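Local coordinates for protein hyaluronoglucosaminidase (Apis mellifera, PDB 1FCQ) that probably hydrolyses hyaluronan as a bee venom glycosidase of family 56, and is a major allergen of that venom, at residues K45-E50 with I96-D101; T85-V90 with E166-A171; S225-W230 with I299-S304; W267-Y270 with T276-S279. One frame throughout, in Å; residues are numbered along the deposited sequence.

Interaction 1 (K45-E50 with I96-D101); sequences KFRGEE and INQIPD
R47, in the loop that leads into strand 51-55, faces Q98 at the end of helix 84-98, yet the backbones stay well apart: the nearest pair of CA atoms, R47 and I99, is 7.2 Å away. I99 is where the chain leaves helical geometry. A water spans the backbone gap, donating to Q98 O at 2.8 Å and, more weakly, to R47 O at 3.4 Å.

The side chains meet more directly. R47 starts out toward the helix and runs extended from CG to NE (chi2 179°), so its methylene CD passes 3.7 Å from Q98 CB before the guanidinium is reached. Q98 folds at its second torsion (chi2 -67°), which carries its amide over the guanidinium. There Q98 OE1 lies 3.2 Å from R47 NH2, but it sits above the plane and the angle is too poor for a hydrogen bond; the amide and guanidinium planes are only 26° apart. On the opposite face F46 CD2 lies 3.5 Å above the plane, so the flat cation is sandwiched between a ring edge and an amide oxygen. Its orientation is set by hydrogen bonds elsewhere, notably NE to I53 O. Arginine suits this border position: its aliphatic part packs, while its delocalised charge accepts a polar oxygen overhead.

Helix 84-98 belongs to the connection between the neighbouring parallel strands 51-55 and 107-111. The contact therefore joins the loop entering strand 51-55 to the C-terminal end of helix 84-98, at the N-terminal ends of the strands, within a beta-alpha-beta crossover of the TIM barrel.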
# COMPACT_ATOMS: atom_id res chain seq x y z
N LYS A 45 -10.74 -17.23 2.05
CA LYS A 45 -11.05 -16.46 0.84
C LYS A 45 -10.08 -15.28 0.76
O LYS A 45 -9.63 -14.79 1.80
CB LYS A 45 -12.51 -16.02 0.83
CG LYS A 45 -13.44 -17.17 0.42
CD LYS A 45 -14.87 -16.65 0.26
CE LYS A 45 -15.82 -17.72 -0.24
NZ LYS A 45 -17.21 -17.20 -0.34
N PHE A 46 -9.79 -14.82 -0.45
CA PHE A 46 -8.84 -13.70 -0.56
C PHE A 46 -9.47 -12.42 -0.01
O PHE A 46 -8.80 -11.63 0.65
CB PHE A 46 -8.37 -13.48 -2.00
CG PHE A 46 -7.20 -12.54 -2.14
CD1 PHE A 46 -6.07 -12.68 -1.35
CD2 PHE A 46 -7.25 -11.52 -3.08
CE1 PHE A 46 -5.00 -11.81 -1.48
CE2 PHE A 46 -6.18 -10.66 -3.21
CZ PHE A 46 -5.05 -10.80 -2.42
N ARG A 47 -10.74 -12.22 -0.35
CA ARG A 47 -11.44 -11.02 0.12
C ARG A 47 -12.58 -11.48 1.03
O ARG A 47 -13.41 -12.25 0.54
CB ARG A 47 -11.99 -10.19 -1.03
CG ARG A 47 -10.88 -9.65 -1.92
CD ARG A 47 -11.37 -8.82 -3.10
NE ARG A 47 -10.17 -8.36 -3.79
CZ ARG A 47 -9.50 -9.06 -4.70
NH1 ARG A 47 -8.40 -8.50 -5.18
NH2 ARG A 47 -9.97 -10.24 -5.11
N GLY A 48 -12.58 -11.00 2.27
CA GLY A 48 -13.63 -11.45 3.18
C GLY A 48 -13.83 -10.47 4.31
O GLY A 48 -13.41 -9.32 4.19
N GLU A 49 -14.39 -10.95 5.43
CA GLU A 49 -14.69 -10.06 6.54
C GLU A 49 -13.50 -9.49 7.29
O GLU A 49 -13.69 -8.46 7.95
CB GLU A 49 -15.67 -10.72 7.52
CG GLU A 49 -15.09 -11.78 8.41
CD GLU A 49 -14.57 -13.06 7.80
OE1 GLU A 49 -14.79 -13.38 6.62
OE2 GLU A 49 -13.94 -13.79 8.59
N GLU A 50 -12.32 -10.09 7.22
CA GLU A 50 -11.16 -9.57 7.92
C GLU A 50 -10.40 -8.55 7.08
O GLU A 50 -10.00 -7.52 7.63
CB GLU A 50 -10.18 -10.70 8.28
CG GLU A 50 -10.79 -11.71 9.24
CD GLU A 50 -11.17 -11.12 10.58
OE1 GLU A 50 -12.08 -11.70 11.20
OE2 GLU A 50 -10.60 -10.13 11.06
N ILE A 96 -18.02 -2.99 -5.50
CA ILE A 96 -19.21 -3.82 -5.29
C ILE A 96 -18.95 -5.24 -5.74
O ILE A 96 -19.33 -6.22 -5.09
CB ILE A 96 -20.45 -3.20 -5.98
CG1 ILE A 96 -20.79 -1.87 -5.31
CG2 ILE A 96 -21.62 -4.17 -5.91
CD1 ILE A 96 -21.78 -1.03 -6.09
N ASN A 97 -18.27 -5.40 -6.89
CA ASN A 97 -17.96 -6.73 -7.36
C ASN A 97 -17.08 -7.53 -6.42
O ASN A 97 -17.29 -8.73 -6.27
CB ASN A 97 -17.23 -6.66 -8.72
CG ASN A 97 -18.29 -7.01 -9.75
OD1 ASN A 97 -19.31 -6.34 -9.84
ND2 ASN A 97 -18.04 -8.10 -10.45
N GLN A 98 -16.09 -6.88 -5.81
CA GLN A 98 -15.11 -7.55 -4.99
C GLN A 98 -15.48 -7.66 -3.53
O GLN A 98 -15.05 -8.56 -2.82
CB GLN A 98 -13.74 -6.87 -5.14
CG GLN A 98 -13.17 -6.93 -6.55
CD GLN A 98 -12.81 -8.32 -7.00
OE1 GLN A 98 -11.65 -8.62 -7.31
NE2 GLN A 98 -13.78 -9.23 -7.03
N ILE A 99 -16.31 -6.73 -3.07
CA ILE A 99 -16.81 -6.65 -1.70
C ILE A 99 -18.32 -6.47 -1.75
O ILE A 99 -18.87 -5.40 -1.48
CB ILE A 99 -16.17 -5.47 -0.93
CG1 ILE A 99 -14.65 -5.48 -1.01
CG2 ILE A 99 -16.61 -5.52 0.54
CD1 ILE A 99 -13.91 -4.38 -0.29
N PRO A 100 -19.07 -7.53 -2.06
CA PRO A 100 -20.52 -7.48 -2.18
C PRO A 100 -21.27 -7.23 -0.88
O PRO A 100 -22.39 -6.69 -0.94
CB PRO A 100 -20.90 -8.84 -2.76
CG PRO A 100 -19.78 -9.74 -2.39
CD PRO A 100 -18.55 -8.87 -2.42
N ASP A 101 -20.67 -7.58 0.25
CA ASP A 101 -21.35 -7.34 1.52
C ASP A 101 -21.24 -5.86 1.90
O ASP A 101 -20.15 -5.39 2.25
CB ASP A 101 -20.76 -8.21 2.62
CG ASP A 101 -21.67 -8.32 3.83
OD1 ASP A 101 -22.49 -7.42 4.07
OD2 ASP A 101 -21.56 -9.33 4.55
O HOH W 1 -15.60 -9.73 -0.30

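Interaction 2 (T85-V90 with E166-A171); sequences TKHLQV and EETLKA
L88 reaches from helix 84-98 to E167 and T168 of helix 146-175, and the fit is best read outward along its side chain. CB leaves the helix along the flank of the interface and itself meets nothing across it. With CG anti to the carbonyl carbon (chi1 -63°) the branch swings toward the other helix, though CG still stays short of it. The two methyls make the contact. CD1 and CD2 each lie 4.3 Å from E167 CB, while CD2 goes deeper and comes 4.2 Å from E167 C and 4.0 Å from T168 OG1. Leucine suits the place because a forked end can straddle the base of a neighbour's side chain, using its hydrocarbon part alone.

E167 can serve as that apolar floor because its carboxylate is engaged within its own helix, leaving CB to meet the methyls: E167 OE2 receives K170 NZ, one turn on, in a salt bridge on its syn lone pair, 3.1 Å away. T168 likewise spends its hydroxyl within its own helix, on F164 O, a common economy for threonine in a helix. H87 also points at T168, and its ring meets those of F60 and F164; the detailed placement of the imidazole against the hydroxyl is doubtful.

The helix segments approach to 10.5 Å between axes at a crossing angle of -29°, running in the same general direction. Such near-parallel packing is that of neighbouring helices on the outside of a (beta/alpha) barrel: helix 84-98 precedes strand 107-111, and helix 146-175 precedes the adjacent strand 180-183.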
# COMPACT_ATOMS: atom_id res chain seq x y z
N THR A 85 -15.49 11.40 -13.01
CA THR A 85 -16.76 10.66 -12.97
C THR A 85 -16.60 9.27 -13.56
O THR A 85 -17.11 8.31 -12.96
CB THR A 85 -17.92 11.44 -13.61
OG1 THR A 85 -17.67 11.59 -15.01
CG2 THR A 85 -18.07 12.80 -12.95
N LYS A 86 -15.86 9.10 -14.64
CA LYS A 86 -15.58 7.80 -15.23
C LYS A 86 -14.86 6.90 -14.22
O LYS A 86 -15.26 5.78 -13.97
CB LYS A 86 -14.71 7.97 -16.49
CG LYS A 86 -14.53 6.66 -17.25
CD LYS A 86 -13.62 6.82 -18.45
CE LYS A 86 -14.17 7.80 -19.48
NZ LYS A 86 -15.50 7.37 -20.00
N HIS A 87 -13.82 7.47 -13.61
CA HIS A 87 -13.08 6.72 -12.59
C HIS A 87 -13.98 6.30 -11.44
O HIS A 87 -13.95 5.12 -11.02
CB HIS A 87 -11.93 7.58 -12.06
CG HIS A 87 -11.34 6.99 -10.82
ND1 HIS A 87 -11.40 7.53 -9.55
CD2 HIS A 87 -10.71 5.80 -10.70
CE1 HIS A 87 -10.80 6.69 -8.74
NE2 HIS A 87 -10.36 5.63 -9.39
N LEU A 88 -14.79 7.22 -10.90
CA LEU A 88 -15.63 6.85 -9.75
C LEU A 88 -16.69 5.81 -10.10
O LEU A 88 -17.02 4.96 -9.26
CB LEU A 88 -16.28 8.09 -9.12
CG LEU A 88 -15.27 9.07 -8.55
CD1 LEU A 88 -15.94 10.36 -8.09
CD2 LEU A 88 -14.49 8.42 -7.41
N GLN A 89 -17.22 5.86 -11.32
CA GLN A 89 -18.20 4.86 -11.74
C GLN A 89 -17.57 3.48 -11.83
O GLN A 89 -18.13 2.48 -11.37
CB GLN A 89 -18.85 5.27 -13.06
CG GLN A 89 -19.73 6.51 -12.95
CD GLN A 89 -20.86 6.47 -13.96
OE1 GLN A 89 -21.78 5.66 -13.81
NE2 GLN A 89 -20.79 7.32 -14.97
N VAL A 90 -16.37 3.41 -12.41
CA VAL A 90 -15.68 2.13 -12.52
C VAL A 90 -15.30 1.65 -11.12
O VAL A 90 -15.48 0.48 -10.78
CB VAL A 90 -14.46 2.19 -13.42
CG1 VAL A 90 -13.75 0.84 -13.48
CG2 VAL A 90 -14.86 2.61 -14.84
N GLU A 166 -8.77 11.52 -2.68
CA GLU A 166 -9.75 11.77 -1.62
C GLU A 166 -11.14 11.32 -2.01
O GLU A 166 -11.84 10.73 -1.19
CB GLU A 166 -9.69 13.23 -1.22
CG GLU A 166 -10.48 13.53 0.04
CD GLU A 166 -10.33 14.96 0.51
OE1 GLU A 166 -9.58 15.75 -0.10
OE2 GLU A 166 -10.98 15.27 1.54
N GLU A 167 -11.58 11.57 -3.25
CA GLU A 167 -12.92 11.17 -3.63
C GLU A 167 -13.11 9.67 -3.66
O GLU A 167 -14.16 9.16 -3.27
CB GLU A 167 -13.31 11.76 -5.00
CG GLU A 167 -13.71 13.21 -4.91
CD GLU A 167 -14.88 13.40 -3.95
OE1 GLU A 167 -15.91 12.71 -4.01
OE2 GLU A 167 -14.70 14.28 -3.10
N THR A 168 -12.07 8.96 -4.09
CA THR A 168 -12.13 7.50 -4.13
C THR A 168 -12.25 6.94 -2.70
O THR A 168 -13.03 6.02 -2.45
CB THR A 168 -10.89 6.91 -4.81
OG1 THR A 168 -10.78 7.54 -6.10
CG2 THR A 168 -11.02 5.42 -4.98
N LEU A 169 -11.43 7.51 -1.81
CA LEU A 169 -11.48 7.03 -0.41
C LEU A 169 -12.83 7.36 0.20
O LEU A 169 -13.40 6.51 0.90
CB LEU A 169 -10.34 7.71 0.36
CG LEU A 169 -10.30 7.42 1.86
CD1 LEU A 169 -10.08 5.94 2.15
CD2 LEU A 169 -9.18 8.25 2.50
N LYS A 170 -13.38 8.55 -0.09
CA LYS A 170 -14.70 8.92 0.43
C LYS A 170 -15.78 7.98 -0.08
O LYS A 170 -16.64 7.54 0.69
CB LYS A 170 -15.09 10.34 0.00
CG LYS A 170 -14.63 11.45 0.91
CD LYS A 170 -15.08 12.80 0.33
CE LYS A 170 -16.58 12.88 0.10
NZ LYS A 170 -16.91 13.83 -1.00
N ALA A 171 -15.71 7.62 -1.36
CA ALA A 171 -16.65 6.69 -1.96
C ALA A 171 -16.58 5.32 -1.28
O ALA A 171 -17.60 4.75 -0.92
CB ALA A 171 -16.44 6.56 -3.46

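Interaction 3 (S225-W230 with I299-S304)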
# COMPACT_ATOMS: atom_id res chain seq x y z
N SER A 225 4.26 0.49 3.68
CA SER A 225 4.82 -0.79 3.20
C SER A 225 6.25 -0.92 3.71
O SER A 225 7.08 -0.05 3.46
CB SER A 225 4.78 -0.80 1.69
OG SER A 225 5.39 -1.98 1.17
N VAL A 226 6.57 -2.02 4.41
CA VAL A 226 7.87 -2.20 5.04
C VAL A 226 8.60 -3.42 4.49
O VAL A 226 9.25 -4.16 5.21
CB VAL A 226 7.75 -2.24 6.57
CG1 VAL A 226 7.15 -0.92 7.10
CG2 VAL A 226 6.95 -3.40 7.13
N TYR A 227 8.52 -3.57 3.17
CA TYR A 227 9.20 -4.71 2.52
C TYR A 227 10.71 -4.56 2.62
O TYR A 227 11.28 -3.49 2.38
CB TYR A 227 8.73 -4.85 1.08
CG TYR A 227 7.25 -5.03 0.86
CD1 TYR A 227 6.37 -5.26 1.90
CD2 TYR A 227 6.73 -4.97 -0.44
CE1 TYR A 227 5.03 -5.42 1.67
CE2 TYR A 227 5.38 -5.15 -0.68
CZ TYR A 227 4.53 -5.35 0.39
OH TYR A 227 3.18 -5.52 0.18
N LEU A 228 11.38 -5.65 3.05
CA LEU A 228 12.82 -5.60 3.22
C LEU A 228 13.59 -5.73 1.91
O LEU A 228 13.10 -6.24 0.91
CB LEU A 228 13.30 -6.71 4.16
CG LEU A 228 12.52 -6.85 5.47
CD1 LEU A 228 13.20 -7.88 6.36
CD2 LEU A 228 12.41 -5.49 6.15
N ARG A 229 14.81 -5.18 1.96
CA ARG A 229 15.72 -5.30 0.83
C ARG A 229 16.89 -6.18 1.26
O ARG A 229 17.35 -6.11 2.40
CB ARG A 229 16.18 -3.96 0.28
CG ARG A 229 15.05 -3.22 -0.45
CD ARG A 229 15.63 -2.22 -1.43
NE ARG A 229 16.52 -1.29 -0.74
CZ ARG A 229 16.10 -0.26 -0.02
NH1 ARG A 229 14.80 -0.02 0.08
NH2 ARG A 229 16.98 0.53 0.57
N TRP A 230 17.31 -7.06 0.35
CA TRP A 230 18.41 -7.98 0.61
C TRP A 230 19.74 -7.24 0.65
O TRP A 230 20.62 -7.58 1.45
CB TRP A 230 18.42 -9.06 -0.48
CG TRP A 230 19.25 -10.26 -0.13
CD1 TRP A 230 18.86 -11.34 0.61
CD2 TRP A 230 20.61 -10.50 -0.51
NE1 TRP A 230 19.90 -12.23 0.72
CE2 TRP A 230 20.98 -11.74 0.03
CE3 TRP A 230 21.54 -9.78 -1.27
CZ2 TRP A 230 22.25 -12.28 -0.15
CZ3 TRP A 230 22.80 -10.32 -1.45
CH2 TRP A 230 23.14 -11.55 -0.89
N ILE A 299 0.07 -6.65 8.30
CA ILE A 299 -0.62 -7.40 7.26
C ILE A 299 0.41 -8.15 6.43
O ILE A 299 1.34 -7.54 5.90
CB ILE A 299 -1.41 -6.42 6.36
CG1 ILE A 299 -2.52 -5.75 7.18
CG2 ILE A 299 -2.01 -7.14 5.16
CD1 ILE A 299 -2.97 -4.42 6.61
N ILE A 300 0.26 -9.47 6.38
CA ILE A 300 1.21 -10.29 5.61
C ILE A 300 0.69 -10.40 4.19
O ILE A 300 -0.40 -10.94 3.96
CB ILE A 300 1.35 -11.69 6.21
CG1 ILE A 300 1.77 -11.57 7.68
CG2 ILE A 300 2.33 -12.53 5.40
CD1 ILE A 300 1.67 -12.89 8.42
N TRP A 301 1.45 -9.93 3.22
CA TRP A 301 1.03 -9.95 1.84
C TRP A 301 1.80 -11.01 1.04
O TRP A 301 2.90 -11.37 1.43
CB TRP A 301 1.27 -8.55 1.24
CG TRP A 301 0.82 -8.42 -0.18
CD1 TRP A 301 -0.46 -8.27 -0.63
CD2 TRP A 301 1.66 -8.45 -1.34
NE1 TRP A 301 -0.47 -8.21 -2.01
CE2 TRP A 301 0.82 -8.31 -2.46
CE3 TRP A 301 3.03 -8.56 -1.54
CZ2 TRP A 301 1.31 -8.30 -3.76
CZ3 TRP A 301 3.53 -8.55 -2.84
CH2 TRP A 301 2.66 -8.44 -3.94
N GLY A 302 1.17 -11.44 -0.04
CA GLY A 302 1.87 -12.31 -0.99
C GLY A 302 1.42 -11.97 -2.41
O GLY A 302 0.32 -11.47 -2.63
N SER A 303 2.26 -12.29 -3.38
CA SER A 303 1.98 -12.11 -4.79
C SER A 303 1.38 -13.40 -5.35
O SER A 303 1.86 -14.49 -5.04
CB SER A 303 3.27 -11.80 -5.53
OG SER A 303 3.11 -11.76 -6.93
N SER A 304 0.41 -13.27 -6.24
CA SER A 304 -0.22 -14.42 -6.89
C SER A 304 0.76 -15.31 -7.64
O SER A 304 0.67 -16.55 -7.62
CB SER A 304 -1.27 -13.87 -7.86
OG SER A 304 -1.75 -14.87 -8.74
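Y227 and W301 meet at the C-terminal end of the TIM barrel, the end at which enzymes of this fold place their active sites, so the pair is consistent with a position in or near the substrate cleft. W301 closes strand 297-301, and the loop 225-230 follows strand 221-222.

Along that loop, S225 first prepares the tyrosine: its OG sits 3.3 Å above the phenol plane, over the ring centre, and is itself hydrogen-bonded to Y184 OH. V226 packs on V241 and on the side chain of R244 of helix 234-253, a buried place that suits a compact branched aliphatic. Y227 then points the other way, toward W301. The first torsion sets its CG beside the backbone N (chi1 -58°), and the phenol spans most of the 9.7 Å between the CA atoms of Y227 and W301, a distance to which the length of tyrosine is suited. L228 turns back to the outer layer, packing on V241 and on L278.

Although the Y227 ring and the six-membered ring of W301 are tilted by only 14°, they are slid so far apart, 5.9 Å between centroids, that they barely overlap. W301 is steadied independently, by a hydrogen bond from its NE1 to Y55 OH and by edge-to-face packing with W267. The phenol end makes the touch: Y227 OH lies 3.5 Å from W301 CE3 and 3.6 Å from W301 CD2.

Interaction 4 (W267-Y270 with T276-S279)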
# COMPACT_ATOMS: atom_id res chain seq x y z
N TRP A 267 6.00 -8.17 3.62
CA TRP A 267 6.12 -9.22 2.60
C TRP A 267 7.15 -10.24 3.08
O TRP A 267 8.10 -9.84 3.75
CB TRP A 267 6.50 -8.68 1.24
CG TRP A 267 6.36 -9.59 0.05
CD1 TRP A 267 5.59 -10.71 -0.07
CD2 TRP A 267 6.97 -9.38 -1.23
NE1 TRP A 267 5.71 -11.23 -1.34
CE2 TRP A 267 6.53 -10.42 -2.07
CE3 TRP A 267 7.83 -8.40 -1.75
CZ2 TRP A 267 6.95 -10.53 -3.40
CZ3 TRP A 267 8.23 -8.51 -3.07
CH2 TRP A 267 7.79 -9.57 -3.88
N TYR A 268 6.92 -11.51 2.75
CA TYR A 268 7.86 -12.56 3.15
C TYR A 268 8.94 -12.78 2.10
O TYR A 268 9.75 -13.70 2.25
CB TYR A 268 7.11 -13.86 3.49
CG TYR A 268 6.37 -14.41 2.29
CD1 TYR A 268 7.03 -15.32 1.47
CD2 TYR A 268 5.08 -14.04 1.95
CE1 TYR A 268 6.41 -15.83 0.35
CE2 TYR A 268 4.44 -14.55 0.83
CZ TYR A 268 5.13 -15.45 0.02
OH TYR A 268 4.54 -15.97 -1.10
N LYS A 269 9.01 -11.95 1.07
CA LYS A 269 10.07 -12.01 0.07
C LYS A 269 10.85 -10.69 0.12
O LYS A 269 10.30 -9.68 0.55
CB LYS A 269 9.51 -12.12 -1.35
CG LYS A 269 8.66 -13.34 -1.62
CD LYS A 269 9.55 -14.58 -1.66
CE LYS A 269 8.82 -15.71 -2.38
NZ LYS A 269 9.65 -16.96 -2.34
N TYR A 270 12.11 -10.69 -0.30
CA TYR A 270 12.90 -9.46 -0.34
C TYR A 270 12.45 -8.65 -1.54
O TYR A 270 12.27 -9.20 -2.64
CB TYR A 270 14.41 -9.75 -0.43
CG TYR A 270 14.90 -10.35 0.88
CD1 TYR A 270 15.08 -11.72 1.03
CD2 TYR A 270 15.14 -9.54 1.99
CE1 TYR A 270 15.50 -12.25 2.22
CE2 TYR A 270 15.56 -10.06 3.19
CZ TYR A 270 15.75 -11.43 3.31
OH TYR A 270 16.14 -11.97 4.51
N THR A 276 13.43 -14.85 -3.13
CA THR A 276 14.07 -15.25 -1.90
C THR A 276 13.21 -14.95 -0.67
O THR A 276 12.86 -13.80 -0.45
CB THR A 276 15.43 -14.52 -1.74
OG1 THR A 276 16.22 -14.81 -2.90
CG2 THR A 276 16.18 -14.98 -0.50
N ASP A 277 12.90 -15.98 0.10
CA ASP A 277 12.14 -15.91 1.32
C ASP A 277 12.96 -15.22 2.42
O ASP A 277 14.17 -15.40 2.53
CB ASP A 277 11.68 -17.25 1.88
CG ASP A 277 10.71 -17.99 0.99
OD1 ASP A 277 9.74 -17.38 0.48
OD2 ASP A 277 10.93 -19.21 0.79
N LEU A 278 12.25 -14.42 3.24
CA LEU A 278 12.96 -13.74 4.32
C LEU A 278 13.61 -14.74 5.27
O LEU A 278 13.02 -15.75 5.62
CB LEU A 278 11.98 -12.88 5.13
CG LEU A 278 12.09 -11.37 4.91
CD1 LEU A 278 12.03 -10.97 3.46
CD2 LEU A 278 10.99 -10.66 5.70
N SER A 279 14.84 -14.43 5.71
CA SER A 279 15.52 -15.28 6.68
C SER A 279 14.82 -15.23 8.02
O SER A 279 14.10 -14.29 8.36
CB SER A 279 16.98 -14.83 6.85
OG SER A 279 17.04 -13.52 7.39
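A first torsion of -69° turns the ring of Y270 beneath L278, while a bend at the second torsion of K269 (chi2 -72°) turns the lysine back toward D277. L278 CD1 consequently sits over the ring centre of Y270, 3.6 Å from the centroid, as a CH-pi contact. A broad aromatic face is a natural seat for a leucine methyl, and the same leucine's CD2 reaches W267 O at 3.6 Å.

The backbones form a short antiparallel bridge in which K269 and D277 are the non-hydrogen-bonded pair. Bonds lie to either side of it: L278 N to Y268 O at 2.8 Å and Y270 N to T276 O at 3.2 Å. Although the side chains of K269 and D277 diverge at their bases, the long lysine returns to make a salt bridge, NZ to OD1 at 2.9 Å, meeting the carboxylate from above its plane. D277 OD2 goes instead to Q315.

This bridge lies in the crossover from strand 261-267 of the barrel to helix 280-292, and S279 is the N-cap of that helix. Serine is well suited: its OG, short enough to fold back, accepts from D282 N. Its own backbone N donates to Y270 OH at 3.0 Å in an almost straight bond (175°), and the same phenol oxygen is also hydrogen-bonded to D282 OD2.

Interactions 1 and 2 both use helix 84-98 at different points, with centres 18 Å apart. Interaction 1 is a thin surface contact of polar groups and a water at the N-terminal ends of the strands; interaction 2, partly buried, is apolar helix-to-helix packing outside the barrel. Interactions 3 and 4 gather around the C-terminal ends of other strands, with centres 7 Å apart: 267-270 and 276-279 are nested in the loop closed by 225-230 and 299-304, and L228 CD1 touches L278 CD2 at 3.6 Å. Interaction 3, partly buried, is a sparse aromatic contact, whereas buried interaction 4 combines backbone bonds, a salt bridge and ring packing. Interactions 2 and 4 lie on opposite sides of the chain's centre.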